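Local coordinates for methyltransferase small domain-containing protein (Thermoplasma acidophilum, PDB 1NE2) that is of uncharacterised function but probably transfers methyl groups from S-adenosylmethionine to a substrate not yet identified, at residues E168-T173 against A190-V195. Numbering follows the deposited sequence.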
loop_
_atom_site.group_PDB
_atom_site.type_symbol
_atom_site.label_atom_id
_atom_site.label_comp_id
_atom_site.label_asym_id
_atom_site.label_seq_id
_atom_site.Cartn_x
_atom_site.Cartn_y
_atom_site.Cartn_z
ATOM N N GLU B 168 2.828 -11.779 -23.165
ATOM C CA GLU B 168 2.608 -13.202 -23.305
ATOM C C GLU B 168 1.204 -13.625 -23.698
ATOM O O GLU B 168 0.214 -13.143 -23.145
ATOM C CB GLU B 168 2.997 -13.859 -21.983
ATOM C CG GLU B 168 2.832 -15.359 -21.939
ATOM C CD GLU B 168 3.117 -15.909 -20.562
ATOM O OE1 GLU B 168 3.530 -15.122 -19.684
ATOM O OE2 GLU B 168 2.934 -17.122 -20.356
ATOM N N LYS B 169 1.126 -14.549 -24.649
ATOM C CA LYS B 169 -0.159 -15.050 -25.101
ATOM C C LYS B 169 -0.611 -16.182 -24.180
ATOM O O LYS B 169 0.153 -17.102 -23.891
ATOM C CB LYS B 169 -0.048 -15.566 -26.540
ATOM C CG LYS B 169 -1.340 -16.141 -27.097
ATOM C CD LYS B 169 -1.157 -16.678 -28.511
ATOM C CE LYS B 169 -0.211 -17.872 -28.538
ATOM N NZ LYS B 169 -0.085 -18.458 -29.905
ATOM N N VAL B 170 -1.845 -16.093 -23.705
ATOM C CA VAL B 170 -2.418 -17.118 -22.843
ATOM C C VAL B 170 -3.797 -17.422 -23.407
ATOM O O VAL B 170 -4.494 -16.528 -23.884
ATOM C CB VAL B 170 -2.541 -16.642 -21.372
ATOM C CG1 VAL B 170 -1.164 -16.352 -20.804
ATOM C CG2 VAL B 170 -3.407 -15.412 -21.290
ATOM N N TYR B 171 -4.188 -18.687 -23.376
ATOM C CA TYR B 171 -5.485 -19.048 -23.916
ATOM C C TYR B 171 -6.548 -19.187 -22.848
ATOM O O TYR B 171 -6.302 -19.722 -21.762
ATOM C CB TYR B 171 -5.367 -20.331 -24.739
ATOM C CG TYR B 171 -4.647 -20.114 -26.047
ATOM C CD1 TYR B 171 -5.295 -19.516 -27.127
ATOM C CD2 TYR B 171 -3.305 -20.461 -26.195
ATOM C CE1 TYR B 171 -4.628 -19.265 -28.320
ATOM C CE2 TYR B 171 -2.624 -20.211 -27.389
ATOM C CZ TYR B 171 -3.293 -19.614 -28.445
ATOM O OH TYR B 171 -2.633 -19.361 -29.626
ATOM N N ILE B 172 -7.730 -18.670 -23.163
ATOM C CA ILE B 172 -8.878 -18.713 -22.269
ATOM C C ILE B 172 -9.988 -19.461 -22.992
ATOM O O ILE B 172 -10.213 -19.247 -24.181
ATOM C CB ILE B 172 -9.369 -17.289 -21.928
ATOM C CG1 ILE B 172 -8.279 -16.539 -21.161
ATOM C CG2 ILE B 172 -10.653 -17.352 -21.103
ATOM C CD1 ILE B 172 -7.890 -17.199 -19.842
ATOM N N THR B 173 -10.679 -20.342 -22.277
ATOM C CA THR B 173 -11.755 -21.110 -22.890
ATOM C C THR B 173 -13.023 -20.301 -23.127
ATOM O O THR B 173 -13.389 -19.451 -22.322
ATOM C CB THR B 173 -12.123 -22.334 -22.018
ATOM O OG1 THR B 173 -11.052 -23.285 -22.057
ATOM C CG2 THR B 173 -13.408 -22.994 -22.522
ATOM N N ALA B 190 -5.817 -14.293 -24.867
ATOM C CA ALA B 190 -5.717 -13.238 -23.869
ATOM C C ALA B 190 -4.253 -12.832 -23.897
ATOM O O ALA B 190 -3.424 -13.515 -24.507
ATOM C CB ALA B 190 -6.102 -13.763 -22.485
ATOM N N VAL B 191 -3.926 -11.723 -23.251
ATOM C CA VAL B 191 -2.547 -11.267 -23.234
ATOM C C VAL B 191 -2.136 -10.772 -21.856
ATOM O O VAL B 191 -2.907 -10.105 -21.163
ATOM C CB VAL B 191 -2.316 -10.133 -24.272
ATOM C CG1 VAL B 191 -3.140 -8.905 -23.913
ATOM C CG2 VAL B 191 -0.835 -9.784 -24.336
ATOM N N ILE B 192 -0.917 -11.131 -21.469
ATOM C CA ILE B 192 -0.338 -10.722 -20.201
ATOM C C ILE B 192 0.778 -9.729 -20.489
ATOM O O ILE B 192 1.684 -10.020 -21.275
ATOM C CB ILE B 192 0.273 -11.920 -19.437
ATOM C CG1 ILE B 192 -0.838 -12.836 -18.915
ATOM C CG2 ILE B 192 1.143 -11.413 -18.274
ATOM C CD1 ILE B 192 -0.314 -14.106 -18.253
ATOM N N PHE B 193 0.696 -8.562 -19.858
ATOM C CA PHE B 193 1.703 -7.514 -20.008
ATOM C C PHE B 193 2.413 -7.290 -18.683
ATOM O O PHE B 193 1.779 -7.309 -17.633
ATOM C CB PHE B 193 1.054 -6.191 -20.433
ATOM C CG PHE B 193 0.846 -6.064 -21.909
ATOM C CD1 PHE B 193 1.933 -5.918 -22.764
ATOM C CD2 PHE B 193 -0.436 -6.103 -22.452
ATOM C CE1 PHE B 193 1.745 -5.813 -24.147
ATOM C CE2 PHE B 193 -0.633 -5.999 -23.833
ATOM C CZ PHE B 193 0.460 -5.854 -24.676
ATOM N N GLY B 194 3.727 -7.095 -18.757
ATOM C CA GLY B 194 4.549 -6.800 -17.596
ATOM C C GLY B 194 5.360 -5.606 -18.059
ATOM O O GLY B 194 6.053 -5.702 -19.076
ATOM N N VAL B 195 5.274 -4.489 -17.339
ATOM C CA VAL B 195 5.976 -3.265 -17.738
ATOM C C VAL B 195 6.720 -2.580 -16.592
ATOM O O VAL B 195 6.222 -2.528 -15.460
ATOM C CB VAL B 195 4.972 -2.227 -18.317
ATOM C CG1 VAL B 195 5.725 -1.125 -19.054
ATOM C CG2 VAL B 195 3.964 -2.911 -19.233
#
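E168 and I192 pair across two antiparallel strands: E168 N donates a hydrogen bond to I192 O (2.8 Å) and I192 N returns one to E168 O (2.9 Å), both donors in the carbonyl plane. V170 and A190 form the next hydrogen-bonded pair, less evenly: A190 N lies nearly along the C=O axis of V170, 2.8 Å from its O, whereas V170 N reaches A190 O at 3.1 Å from 48° above the carbonyl plane. Between them K169 faces V191 as a non-hydrogen-bonded pair, where V191 CA approaches E168 O at 3.3 Å in a CA-H...O contact.

Apolar packing gathers on the face of V170, A190 and I192. The valine divides its methyls: CG2 presses on A190 CB at a tight 3.4 Å, while CG1, anti to the carbonyl carbon (chi1 -63°), meets I192 CD1 at 3.5 Å, the two side chains crossing at about a right angle. I172 CG1 adds a contact to A190 CB. Helix 34-46 covers this face, and its Y39 hydroxyl is hydrogen-bonded to E168 OE2.

Strand 187-197 runs antiparallel to both 142-147 and the outermost strand 162-173, the 3-2-1-4-5-7-6 strand order of the Rossmann-like class I methyltransferase fold.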